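Local structure of xylulokinase (Brucella ovis, 5VM1) at residues A[300-305]-A[344-349]; A[338-343]-A[376-381]; A[382-387]-A[475-480]; A[415-420]-A[468-473]. The protein probably transfers a phosphate from ATP to D-xylulose, giving D-xylulose 5-phosphate, as a sugar kinase of the FGGY family. All coordinates share one frame; numbering follows the deposited sequence.

Interaction 1. Residues A[300-305]-A[344-349]; sequences VILSAA and GERTPY
Three hydrogen bonds tie the end of strand 295-301 to the loop 344-349, two of them at V300. Its N-H reaches T347 OG1 at 3.0 Å, almost straight at 168°, while its carbonyl O, approached nearly along the C=O axis, takes T347 N at 3.1 Å. The third bond is made by E345. Its CG stands anti to the backbone N (chi1 -173°), and a bend at chi2 turns the carboxylate back toward the strand, so that OE1 receives L302 N at 2.8 Å through its syn lone pair. The anti lone pair of the same oxygen takes R346 N at 3.0 Å within the loop; two backbone N-H groups thus fix the rotation of the carboxylate, whose OE2 lies along I301 CG2. L302 crosses R346 at about a right angle, its CG 3.9 Å from R346 CB and its CD2 over one face of the guanidinium. The aliphatic part of the arginine also covers V300, R346 CD lying 3.9 Å from V300 CB. Further out, T347 OG1 is hydrogen-bonded to A283 O, and the R346 guanidinium makes a cation-pi contact with F133. R346 lies about 7 Å, side chain to side chain, from H88, a predicted substrate-binding residue. The end of strand 295-301 is hydrogen-bonded to a loop of the FGGY C-terminal domain, beside the probable sugar site.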
loop_
_atom_site.group_PDB
_atom_site.type_symbol
_atom_site.label_atom_id
_atom_site.label_comp_id
_atom_site.label_asym_id
_atom_site.label_seq_id
_atom_site.Cartn_x
_atom_site.Cartn_y
_atom_site.Cartn_z
ATOM N N VAL A 300 -8.007 -3.010 4.923
ATOM C CA VAL A 300 -7.157 -2.136 5.729
ATOM C C VAL A 300 -7.583 -2.212 7.188
ATOM O O VAL A 300 -8.725 -1.889 7.521
ATOM C CB VAL A 300 -7.190 -0.679 5.257
ATOM C CG1 VAL A 300 -6.248 0.135 6.116
ATOM C CG2 VAL A 300 -6.802 -0.606 3.831
ATOM N N ILE A 301 -6.645 -2.584 8.054
ATOM C CA ILE A 301 -6.798 -2.535 9.501
ATOM C C ILE A 301 -6.043 -1.312 10.000
ATOM O O ILE A 301 -4.811 -1.247 9.882
ATOM C CB ILE A 301 -6.244 -3.810 10.152
ATOM C CG1 ILE A 301 -7.080 -5.014 9.733
ATOM C CG2 ILE A 301 -6.127 -3.656 11.686
ATOM C CD1 ILE A 301 -6.322 -6.281 9.805
ATOM N N LEU A 302 -6.765 -0.331 10.553
ATOM C CA LEU A 302 -6.114 0.946 10.831
ATOM C C LEU A 302 -5.041 0.842 11.919
ATOM O O LEU A 302 -4.105 1.653 11.929
ATOM C CB LEU A 302 -7.146 2.008 11.182
ATOM C CG LEU A 302 -7.963 2.456 9.973
ATOM C CD1 LEU A 302 -8.867 3.601 10.361
ATOM C CD2 LEU A 302 -7.075 2.779 8.749
ATOM N N SER A 303 -5.135 -0.120 12.840
ATOM C CA SER A 303 -4.103 -0.249 13.865
ATOM C C SER A 303 -3.763 -1.713 14.034
ATOM O O SER A 303 -4.539 -2.481 14.605
ATOM C CB SER A 303 -4.542 0.371 15.185
ATOM O OG SER A 303 -4.734 1.766 15.042
ATOM N N ALA A 304 -2.594 -2.091 13.520
ATOM C CA ALA A 304 -2.107 -3.452 13.652
ATOM C C ALA A 304 -0.854 -3.400 14.511
ATOM O O ALA A 304 -0.937 -3.586 15.738
ATOM C CB ALA A 304 -1.857 -4.095 12.284
ATOM N N ALA A 305 0.330 -3.167 13.935
ATOM C CA ALA A 305 1.531 -3.045 14.750
ATOM C C ALA A 305 1.457 -1.845 15.680
ATOM O O ALA A 305 1.999 -1.882 16.790
ATOM C CB ALA A 305 2.760 -2.944 13.841
ATOM N N GLY A 344 -10.441 4.332 15.272
ATOM C CA GLY A 344 -11.583 3.839 14.523
ATOM C C GLY A 344 -11.188 2.535 13.860
ATOM O O GLY A 344 -10.183 1.918 14.201
ATOM N N GLU A 345 -11.980 2.128 12.880
ATOM C CA GLU A 345 -11.633 0.991 12.041
ATOM C C GLU A 345 -12.122 1.255 10.626
ATOM O O GLU A 345 -13.149 1.908 10.421
ATOM C CB GLU A 345 -12.211 -0.349 12.530
ATOM C CG GLU A 345 -11.685 -1.554 11.726
ATOM C CD GLU A 345 -10.169 -1.686 11.785
ATOM O OE1 GLU A 345 -9.446 -0.774 11.320
ATOM O OE2 GLU A 345 -9.689 -2.711 12.313
ATOM N N ARG A 346 -11.358 0.759 9.645
ATOM C CA ARG A 346 -11.748 0.861 8.241
ATOM C C ARG A 346 -12.489 -0.415 7.821
ATOM O O ARG A 346 -13.719 -0.473 7.926
ATOM C CB ARG A 346 -10.515 1.165 7.362
ATOM C CG ARG A 346 -10.862 1.489 5.918
ATOM C CD ARG A 346 -9.772 2.252 5.167
ATOM N NE ARG A 346 -9.655 3.622 5.669
ATOM C CZ ARG A 346 -8.862 4.558 5.148
ATOM N NH1 ARG A 346 -8.832 5.765 5.700
ATOM N NH2 ARG A 346 -8.119 4.305 4.068
ATOM N N THR A 347 -11.774 -1.451 7.386
ATOM C CA THR A 347 -12.433 -2.684 6.955
ATOM C C THR A 347 -12.842 -3.517 8.167
ATOM O O THR A 347 -11.985 -3.870 8.983
ATOM C CB THR A 347 -11.498 -3.499 6.056
ATOM O OG1 THR A 347 -10.966 -2.659 5.023
ATOM C CG2 THR A 347 -12.178 -4.773 5.485
ATOM N N PRO A 348 -14.123 -3.902 8.292
ATOM C CA PRO A 348 -15.260 -3.725 7.377
ATOM C C PRO A 348 -16.344 -2.697 7.767
ATOM O O PRO A 348 -17.359 -2.621 7.079
ATOM C CB PRO A 348 -15.886 -5.108 7.391
ATOM C CG PRO A 348 -15.745 -5.496 8.841
ATOM C CD PRO A 348 -14.426 -4.923 9.311
ATOM N N TYR A 349 -16.148 -1.891 8.802
ATOM C CA TYR A 349 -17.260 -1.105 9.320
ATOM C C TYR A 349 -17.192 0.357 8.902
ATOM O O TYR A 349 -18.215 1.052 8.955
ATOM C CB TYR A 349 -17.286 -1.172 10.864
ATOM C CG TYR A 349 -17.277 -2.565 11.459
ATOM C CD1 TYR A 349 -18.353 -3.441 11.293
ATOM C CD2 TYR A 349 -16.149 -3.026 12.148
ATOM C CE1 TYR A 349 -18.329 -4.737 11.835
ATOM C CE2 TYR A 349 -16.113 -4.308 12.693
ATOM C CZ TYR A 349 -17.207 -5.163 12.529
ATOM O OH TYR A 349 -17.164 -6.438 13.062
#

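Interaction 2. Residues A[338-343]-A[376-381]; sequences FLPYLS and EGVAFA
The F380 ring carries the carbonyl oxygen of E376 over one face, E376 O standing 3.1 Å above the ring plane and displaced toward the rim; the ring also meets Y480 with the planes at about 55°. F338, across the contact, turns its ring to F358 instead, the planes at about 45°, and it is the F338 backbone that touches the helix. F338 O approaches G377 CA at 3.4 Å in a CA-H...O contact. With no side chain on G377, strand and helix come this near, their CA atoms 5.0 Å apart at F338 and G377. The elements joined are the two-stranded antiparallel sheet of 337-339 and 357-359 and the long helix 367-390, both in the C-terminal domain of the FGGY kinase, a member of the actin-like ATPase clan. Two residues on from F338, P340 packs its ring on the next part of the helix. Its CB lies 3.9 Å from V378 CG2, the two side chains crossing obliquely, and its CG rests 4.2 Å from A381 CB. P340 CG also sits 4.0 Å from G377 O, a carbonyl already used by A381 N in the helix. Y480 of helix 470-488 touches both P340 and A381.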
loop_
_atom_site.group_PDB
_atom_site.type_symbol
_atom_site.label_atom_id
_atom_site.label_comp_id
_atom_site.label_asym_id
_atom_site.label_seq_id
_atom_site.Cartn_x
_atom_site.Cartn_y
_atom_site.Cartn_z
ATOM N N PHE A 338 -9.224 -7.928 23.023
ATOM C CA PHE A 338 -8.759 -6.594 22.645
ATOM C C PHE A 338 -9.387 -6.206 21.306
ATOM O O PHE A 338 -9.294 -6.957 20.326
ATOM C CB PHE A 338 -7.232 -6.546 22.565
ATOM C CG PHE A 338 -6.680 -5.222 22.143
ATOM C CD1 PHE A 338 -6.701 -4.138 22.991
ATOM C CD2 PHE A 338 -6.126 -5.063 20.899
ATOM C CE1 PHE A 338 -6.183 -2.909 22.604
ATOM C CE2 PHE A 338 -5.606 -3.844 20.505
ATOM C CZ PHE A 338 -5.632 -2.771 21.359
ATOM N N LEU A 339 -10.102 -5.085 21.291
ATOM C CA LEU A 339 -10.530 -4.484 20.033
ATOM C C LEU A 339 -9.505 -3.439 19.596
ATOM O O LEU A 339 -9.311 -2.451 20.313
ATOM C CB LEU A 339 -11.892 -3.837 20.177
ATOM C CG LEU A 339 -13.163 -4.650 20.321
ATOM C CD1 LEU A 339 -14.287 -3.693 19.983
ATOM C CD2 LEU A 339 -13.206 -5.846 19.417
ATOM N N PRO A 340 -8.831 -3.603 18.440
ATOM C CA PRO A 340 -7.715 -2.701 18.096
ATOM C C PRO A 340 -8.125 -1.392 17.427
ATOM O O PRO A 340 -7.384 -0.870 16.590
ATOM C CB PRO A 340 -6.866 -3.552 17.146
ATOM C CG PRO A 340 -7.835 -4.467 16.501
ATOM C CD PRO A 340 -8.945 -4.728 17.490
ATOM N N TYR A 341 -9.298 -0.861 17.759
ATOM C CA TYR A 341 -9.866 0.287 17.051
ATOM C C TYR A 341 -9.401 1.615 17.639
ATOM O O TYR A 341 -10.220 2.538 17.806
ATOM C CB TYR A 341 -11.390 0.199 17.057
ATOM C CG TYR A 341 -11.957 -1.120 16.548
ATOM C CD1 TYR A 341 -11.313 -1.835 15.526
ATOM C CD2 TYR A 341 -13.137 -1.661 17.094
ATOM C CE1 TYR A 341 -11.821 -3.055 15.062
ATOM C CE2 TYR A 341 -13.674 -2.870 16.621
ATOM C CZ TYR A 341 -13.006 -3.562 15.605
ATOM O OH TYR A 341 -13.511 -4.754 15.115
ATOM N N LEU A 342 -8.101 1.750 17.943
ATOM C CA LEU A 342 -7.580 2.968 18.572
ATOM C C LEU A 342 -7.793 4.217 17.722
ATOM O O LEU A 342 -7.819 5.330 18.270
ATOM C CB LEU A 342 -6.084 2.818 18.855
ATOM C CG LEU A 342 -5.740 1.600 19.718
ATOM C CD1 LEU A 342 -4.269 1.354 19.633
ATOM C CD2 LEU A 342 -6.184 1.767 21.156
ATOM N N SER A 343 -7.972 4.050 16.401
ATOM C CA SER A 343 -8.155 5.140 15.450
ATOM C C SER A 343 -9.445 4.986 14.678
ATOM O O SER A 343 -9.523 5.421 13.527
ATOM C CB SER A 343 -7.002 5.220 14.455
ATOM O OG SER A 343 -5.755 5.272 15.113
ATOM N N GLU A 376 -4.076 -11.504 19.589
ATOM C CA GLU A 376 -5.298 -12.211 19.199
ATOM C C GLU A 376 -6.293 -11.275 18.527
ATOM O O GLU A 376 -6.867 -11.614 17.481
ATOM C CB GLU A 376 -5.945 -12.851 20.417
ATOM C CG GLU A 376 -5.313 -14.115 20.905
ATOM C CD GLU A 376 -5.677 -14.403 22.363
ATOM O OE1 GLU A 376 -6.476 -13.625 22.939
ATOM O OE2 GLU A 376 -5.150 -15.396 22.920
ATOM N N GLY A 377 -6.481 -10.085 19.104
ATOM C CA GLY A 377 -7.452 -9.141 18.576
ATOM C C GLY A 377 -7.099 -8.640 17.187
ATOM O O GLY A 377 -7.972 -8.486 16.329
ATOM N N VAL A 378 -5.820 -8.348 16.944
ATOM C CA VAL A 378 -5.456 -7.948 15.594
ATOM C C VAL A 378 -5.643 -9.114 14.647
ATOM O O VAL A 378 -6.178 -8.944 13.552
ATOM C CB VAL A 378 -4.020 -7.398 15.536
ATOM C CG1 VAL A 378 -3.520 -7.388 14.093
ATOM C CG2 VAL A 378 -4.006 -5.993 16.064
ATOM N N ALA A 379 -5.305 -10.331 15.090
ATOM C CA ALA A 379 -5.582 -11.514 14.274
ATOM C C ALA A 379 -7.066 -11.600 13.917
ATOM O O ALA A 379 -7.415 -11.856 12.759
ATOM C CB ALA A 379 -5.140 -12.778 15.005
ATOM N N PHE A 380 -7.952 -11.348 14.897
ATOM C CA PHE A 380 -9.392 -11.371 14.643
ATOM C C PHE A 380 -9.829 -10.278 13.668
ATOM O O PHE A 380 -10.690 -10.516 12.807
ATOM C CB PHE A 380 -10.155 -11.238 15.963
ATOM C CG PHE A 380 -9.964 -12.387 16.873
ATOM C CD1 PHE A 380 -9.873 -13.656 16.356
ATOM C CD2 PHE A 380 -9.842 -12.209 18.244
ATOM C CE1 PHE A 380 -9.680 -14.743 17.183
ATOM C CE2 PHE A 380 -9.640 -13.285 19.078
ATOM C CZ PHE A 380 -9.554 -14.555 18.548
ATOM N N ALA A 381 -9.226 -9.093 13.749
ATOM C CA ALA A 381 -9.499 -8.070 12.738
ATOM C C ALA A 381 -9.094 -8.546 11.349
ATOM O O ALA A 381 -9.812 -8.312 10.375
ATOM C CB ALA A 381 -8.771 -6.773 13.076
#

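Interaction 3. Residues A[382-387]-A[475-480]; sequences IRDNLL and EAYQRY
R383 lays its guanidinium flat on the Y477 ring, the two planes only 8° apart and their centres separated by 4.1 Å. The overlap is off-centre: NE and CZ sit near CG and CD2 of the tyrosine, and NH2 lies over the CD2 side. Bends at chi2 and chi3 fold the arginine along the ring, so that its CG covers the other side of the same face, 3.8 Å from the centroid, as a CH-pi contact. One face of Y477 thus bears both a cation-pi and an aliphatic partner, while R383 NH1 makes a salt bridge with D474, just before segment 475-480. CG of Y477 is anti to its backbone N, which sends the ring across to helix 367-390. At its tip OH donates to D384 OD1 at 2.5 Å, meeting that oxygen from above the carboxylate plane; the plane itself stands at 78° to the ring. L387 CD1 arrives tip to tip, 3.6 Å from Y477 OH. The second aspartate oxygen, OD2, lies in the plane of the Y480 ring, 3.5 Å from Y480 CE1 at its edge. One water donates to D384 OD2 and lies 2.5 Å from Y480 OH, bridging the two residues. The hydroxyl that donates to OD1 and the water that donates to OD2 would probably favour the ionised form of buried D384. Helix segments 382-387 and 475-480 cross nearly at right angles (-84°), the C-terminal helix 470-488 packing over helix 367-390 of the FGGY C-terminal domain.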
loop_
_atom_site.group_PDB
_atom_site.type_symbol
_atom_site.label_atom_id
_atom_site.label_comp_id
_atom_site.label_asym_id
_atom_site.label_seq_id
_atom_site.Cartn_x
_atom_site.Cartn_y
_atom_site.Cartn_z
ATOM N N ILE A 382 -7.941 -9.208 11.230
ATOM C CA ILE A 382 -7.571 -9.799 9.945
ATOM C C ILE A 382 -8.625 -10.815 9.499
ATOM O O ILE A 382 -8.999 -10.864 8.329
ATOM C CB ILE A 382 -6.173 -10.444 10.031
ATOM C CG1 ILE A 382 -5.106 -9.390 10.316
ATOM C CG2 ILE A 382 -5.834 -11.158 8.724
ATOM C CD1 ILE A 382 -3.794 -9.973 10.650
ATOM N N ARG A 383 -9.137 -11.622 10.420
ATOM C CA ARG A 383 -10.185 -12.571 10.048
ATOM C C ARG A 383 -11.466 -11.846 9.638
ATOM O O ARG A 383 -12.196 -12.314 8.756
ATOM C CB ARG A 383 -10.393 -13.586 11.186
ATOM C CG ARG A 383 -11.772 -13.847 11.623
ATOM C CD ARG A 383 -12.214 -15.239 11.322
ATOM N NE ARG A 383 -11.971 -16.244 12.364
ATOM C CZ ARG A 383 -12.824 -17.243 12.620
ATOM N NH1 ARG A 383 -12.561 -18.154 13.555
ATOM N NH2 ARG A 383 -13.973 -17.314 11.945
ATOM N N ASP A 384 -11.769 -10.717 10.279
ATOM C CA ASP A 384 -12.849 -9.877 9.778
ATOM C C ASP A 384 -12.561 -9.390 8.357
ATOM O O ASP A 384 -13.469 -9.307 7.516
ATOM C CB ASP A 384 -13.114 -8.699 10.723
ATOM C CG ASP A 384 -14.140 -9.028 11.781
ATOM O OD1 ASP A 384 -14.878 -10.031 11.595
ATOM O OD2 ASP A 384 -14.269 -8.256 12.763
ATOM N N ASN A 385 -11.304 -9.064 8.068
ATOM C CA ASN A 385 -10.965 -8.623 6.722
ATOM C C ASN A 385 -11.116 -9.753 5.704
ATOM O O ASN A 385 -11.676 -9.547 4.619
ATOM C CB ASN A 385 -9.561 -8.034 6.710
ATOM C CG ASN A 385 -9.573 -6.581 7.088
ATOM O OD1 ASN A 385 -9.265 -5.690 6.284
ATOM N ND2 ASN A 385 -10.010 -6.322 8.315
ATOM N N LEU A 386 -10.632 -10.956 6.042
ATOM C CA LEU A 386 -10.756 -12.092 5.133
ATOM C C LEU A 386 -12.218 -12.393 4.830
ATOM O O LEU A 386 -12.566 -12.743 3.694
ATOM C CB LEU A 386 -10.039 -13.316 5.709
ATOM C CG LEU A 386 -10.108 -14.646 4.936
ATOM C CD1 LEU A 386 -8.827 -15.454 5.104
ATOM C CD2 LEU A 386 -11.280 -15.494 5.347
ATOM N N LEU A 387 -13.088 -12.263 5.835
ATOM C CA LEU A 387 -14.518 -12.485 5.618
ATOM C C LEU A 387 -15.097 -11.460 4.639
ATOM O O LEU A 387 -15.964 -11.800 3.819
ATOM C CB LEU A 387 -15.270 -12.475 6.953
ATOM C CG LEU A 387 -15.153 -13.662 7.938
ATOM C CD1 LEU A 387 -16.101 -13.517 9.123
ATOM C CD2 LEU A 387 -15.315 -15.032 7.308
ATOM N N GLU A 475 -14.210 -19.629 19.275
ATOM C CA GLU A 475 -14.973 -19.163 20.416
ATOM C C GLU A 475 -14.537 -17.750 20.780
ATOM O O GLU A 475 -15.377 -16.864 20.977
ATOM C CB GLU A 475 -14.773 -20.170 21.548
ATOM C CG GLU A 475 -15.453 -19.939 22.859
ATOM C CD GLU A 475 -14.921 -20.912 23.888
ATOM O OE1 GLU A 475 -14.594 -20.479 25.017
ATOM O OE2 GLU A 475 -14.796 -22.111 23.543
ATOM N N ALA A 476 -13.221 -17.509 20.807
ATOM C CA ALA A 476 -12.716 -16.174 21.097
ATOM C C ALA A 476 -13.011 -15.204 19.953
ATOM O O ALA A 476 -13.290 -14.019 20.191
ATOM C CB ALA A 476 -11.218 -16.231 21.393
ATOM N N TYR A 477 -12.945 -15.678 18.704
ATOM C CA TYR A 477 -13.312 -14.807 17.594
ATOM C C TYR A 477 -14.752 -14.326 17.735
ATOM O O TYR A 477 -15.043 -13.144 17.508
ATOM C CB TYR A 477 -13.123 -15.489 16.225
ATOM C CG TYR A 477 -13.794 -14.635 15.169
ATOM C CD1 TYR A 477 -13.245 -13.395 14.805
ATOM C CD2 TYR A 477 -15.018 -15.011 14.599
ATOM C CE1 TYR A 477 -13.882 -12.565 13.898
ATOM C CE2 TYR A 477 -15.659 -14.200 13.686
ATOM C CZ TYR A 477 -15.090 -12.985 13.336
ATOM O OH TYR A 477 -15.739 -12.193 12.432
ATOM N N GLN A 478 -15.670 -15.226 18.112
ATOM C CA GLN A 478 -17.070 -14.822 18.224
ATOM C C GLN A 478 -17.265 -13.781 19.328
ATOM O O GLN A 478 -18.045 -12.833 19.159
ATOM C CB GLN A 478 -17.957 -16.051 18.440
ATOM C CG GLN A 478 -18.001 -16.981 17.214
ATOM C CD GLN A 478 -18.669 -16.343 15.997
ATOM O OE1 GLN A 478 -19.370 -15.331 16.110
ATOM N NE2 GLN A 478 -18.392 -16.894 14.814
ATOM N N ARG A 479 -16.536 -13.916 20.444
ATOM C CA ARG A 479 -16.540 -12.886 21.481
ATOM C C ARG A 479 -16.105 -11.540 20.911
ATOM O O ARG A 479 -16.800 -10.531 21.062
ATOM C CB ARG A 479 -15.598 -13.306 22.613
ATOM C CG ARG A 479 -16.207 -13.453 24.011
ATOM C CD ARG A 479 -15.656 -14.716 24.690
ATOM N NE ARG A 479 -14.193 -14.689 24.756
ATOM C CZ ARG A 479 -13.416 -15.771 24.782
ATOM N NH1 ARG A 479 -13.964 -16.993 24.738
ATOM N NH2 ARG A 479 -12.081 -15.630 24.839
ATOM N N TYR A 480 -14.996 -11.530 20.173
ATOM C CA TYR A 480 -14.498 -10.302 19.567
ATOM C C TYR A 480 -15.531 -9.703 18.619
ATOM O O TYR A 480 -15.719 -8.481 18.570
ATOM C CB TYR A 480 -13.186 -10.621 18.842
ATOM C CG TYR A 480 -12.614 -9.557 17.929
ATOM C CD1 TYR A 480 -13.102 -9.381 16.628
ATOM C CD2 TYR A 480 -11.547 -8.777 18.340
ATOM C CE1 TYR A 480 -12.571 -8.431 15.788
ATOM C CE2 TYR A 480 -11.010 -7.816 17.509
ATOM C CZ TYR A 480 -11.520 -7.651 16.227
ATOM O OH TYR A 480 -10.966 -6.707 15.388
HETATM O O HOH W 1 -12.412 -6.156 13.408
#

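Interaction 4. Residues A[415-420]-A[468-473]; sequences IATALN and ALLSAY
T417 leaves the last full turn of helix 409-419 pointing at segment 468-473, and its CB parts the polar branch from the apolar one. OG1, anti to the carbonyl carbon (chi1 -59°), turns to its own helix and the chain before segment 468-473, where it is hydrogen-bonded to K413 O and to E466 N. CG2, anti to the backbone N, goes the other way and lies over one face of the Y473 ring, 4.1 Å from its centroid and 28° off the ring normal, a CH-pi contact. The same methyl also meets L469 O at 3.7 Å, a carbonyl that accepts the N-H of Y473 in the first turn of helix 470-488. L469 is at the N-cap position of that helix; the contact thus packs the start of this C-terminal helix of the FGGY kinase against the end of helix 409-419, which leads into strand 423-426 of the seven-stranded sheet. The Y473 ring continues past T417 to A418, whose CB lies 3.8 Å from CD2. Nearer the end of the helix, L470 extends its two methyls: CD2 comes to 3.2 Å from T417 O, and CD1 to 3.5 Å from N420 OD1. N420, the first residue beyond the helix and with positive phi (52°), crosses L470 at about a right angle. Beyond the two segments L330 touches T417 and Y473, and E376 of helix 367-390 also packs on Y473.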
loop_
_atom_site.group_PDB
_atom_site.type_symbol
_atom_site.label_atom_id
_atom_site.label_comp_id
_atom_site.label_asym_id
_atom_site.label_seq_id
_atom_site.Cartn_x
_atom_site.Cartn_y
_atom_site.Cartn_z
ATOM N N ILE A 415 -2.414 -15.687 13.786
ATOM C CA ILE A 415 -3.147 -15.345 12.562
ATOM C C ILE A 415 -3.516 -16.607 11.772
ATOM O O ILE A 415 -4.632 -16.725 11.252
ATOM C CB ILE A 415 -2.326 -14.348 11.719
ATOM C CG1 ILE A 415 -2.088 -13.069 12.529
ATOM C CG2 ILE A 415 -3.039 -14.016 10.433
ATOM C CD1 ILE A 415 -1.034 -12.124 11.955
ATOM N N ALA A 416 -2.599 -17.578 11.693
ATOM C CA ALA A 416 -2.901 -18.829 10.999
ATOM C C ALA A 416 -4.022 -19.588 11.695
ATOM O O ALA A 416 -4.909 -20.151 11.041
ATOM C CB ALA A 416 -1.652 -19.709 10.900
ATOM N N THR A 417 -3.986 -19.651 13.019
ATOM C CA THR A 417 -5.042 -20.387 13.685
ATOM C C THR A 417 -6.374 -19.642 13.631
ATOM O O THR A 417 -7.441 -20.275 13.561
ATOM C CB THR A 417 -4.595 -20.715 15.107
ATOM O OG1 THR A 417 -3.392 -21.501 15.023
ATOM C CG2 THR A 417 -5.695 -21.467 15.895
ATOM N N ALA A 418 -6.338 -18.309 13.602
ATOM C CA ALA A 418 -7.582 -17.564 13.509
ATOM C C ALA A 418 -8.229 -17.730 12.133
ATOM O O ALA A 418 -9.458 -17.783 12.030
ATOM C CB ALA A 418 -7.341 -16.091 13.847
ATOM N N LEU A 419 -7.419 -17.813 11.066
ATOM C CA LEU A 419 -7.912 -17.962 9.696
ATOM C C LEU A 419 -8.044 -19.405 9.255
ATOM O O LEU A 419 -8.776 -19.683 8.301
ATOM C CB LEU A 419 -6.959 -17.284 8.705
ATOM C CG LEU A 419 -6.548 -15.840 8.987
ATOM C CD1 LEU A 419 -5.578 -15.398 7.941
ATOM C CD2 LEU A 419 -7.738 -14.883 9.031
ATOM N N ASN A 420 -7.366 -20.319 9.940
ATOM C CA ASN A 420 -7.183 -21.693 9.479
ATOM C C ASN A 420 -6.639 -21.733 8.048
ATOM O O ASN A 420 -7.107 -22.505 7.208
ATOM C CB ASN A 420 -8.466 -22.512 9.577
ATOM C CG ASN A 420 -8.186 -24.000 9.640
ATOM O OD1 ASN A 420 -7.062 -24.411 9.956
ATOM N ND2 ASN A 420 -9.180 -24.813 9.298
ATOM N N ALA A 468 -5.272 -27.933 17.450
ATOM C CA ALA A 468 -5.817 -28.054 18.800
ATOM C C ALA A 468 -6.479 -26.767 19.266
ATOM O O ALA A 468 -7.408 -26.814 20.076
ATOM C CB ALA A 468 -4.724 -28.462 19.782
ATOM N N LEU A 469 -6.000 -25.618 18.818
ATOM C CA LEU A 469 -6.550 -24.348 19.257
ATOM C C LEU A 469 -7.545 -23.727 18.264
ATOM O O LEU A 469 -8.011 -22.603 18.507
ATOM C CB LEU A 469 -5.405 -23.383 19.582
ATOM C CG LEU A 469 -4.592 -23.872 20.788
ATOM C CD1 LEU A 469 -3.446 -22.935 21.102
ATOM C CD2 LEU A 469 -5.510 -24.014 22.007
ATOM N N LEU A 470 -7.918 -24.445 17.184
ATOM C CA LEU A 470 -8.841 -23.886 16.190
ATOM C C LEU A 470 -10.205 -23.588 16.790
ATOM O O LEU A 470 -10.822 -22.556 16.480
ATOM C CB LEU A 470 -9.031 -24.844 15.021
ATOM C CG LEU A 470 -7.977 -24.798 13.932
ATOM C CD1 LEU A 470 -8.333 -25.837 12.898
ATOM C CD2 LEU A 470 -7.828 -23.394 13.324
ATOM N N SER A 471 -10.699 -24.495 17.631
ATOM C CA SER A 471 -12.008 -24.307 18.233
ATOM C C SER A 471 -11.987 -23.168 19.239
ATOM O O SER A 471 -12.874 -22.310 19.232
ATOM C CB SER A 471 -12.456 -25.611 18.894
ATOM O OG SER A 471 -13.727 -25.464 19.487
ATOM N N ALA A 472 -10.969 -23.130 20.101
ATOM C CA ALA A 472 -10.884 -22.052 21.079
ATOM C C ALA A 472 -10.749 -20.698 20.396
ATOM O O ALA A 472 -11.311 -19.702 20.866
ATOM C CB ALA A 472 -9.731 -22.299 22.052
ATOM N N TYR A 473 -10.043 -20.644 19.260
ATOM C CA TYR A 473 -9.933 -19.380 18.535
ATOM C C TYR A 473 -11.265 -18.964 17.916
ATOM O O TYR A 473 -11.542 -17.763 17.850
ATOM C CB TYR A 473 -8.840 -19.459 17.462
ATOM C CG TYR A 473 -7.527 -18.827 17.867
ATOM C CD1 TYR A 473 -6.706 -19.427 18.826
ATOM C CD2 TYR A 473 -7.131 -17.596 17.339
ATOM C CE1 TYR A 473 -5.509 -18.842 19.220
ATOM C CE2 TYR A 473 -5.924 -16.996 17.748
ATOM C CZ TYR A 473 -5.125 -17.628 18.679
ATOM O OH TYR A 473 -3.949 -17.043 19.085
#

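Helix 367-390 joins interactions 2 and 3, whose centres are about 10 Å apart, and helix 470-488 joins 3 and 4, also about 10 Å apart. Y480 of interaction 3 reaches into interaction 2: its OH lies 3.2 Å from Y341 OH, probably hydrogen-bonded. Interaction 1 meets interaction 3 through N385, whose ND2 makes a probable, weak hydrogen bond with T347 O (3.2 Å), and through I301 packed on I382. In interaction 4, A418 O comes within 3.0 Å of R383 NE from interaction 3. Interaction 1 is the one closest to the predicted site: V300 is about 10 Å from the predicted proton acceptor D243, side chain to side chain; the other three lie away from annotated sites.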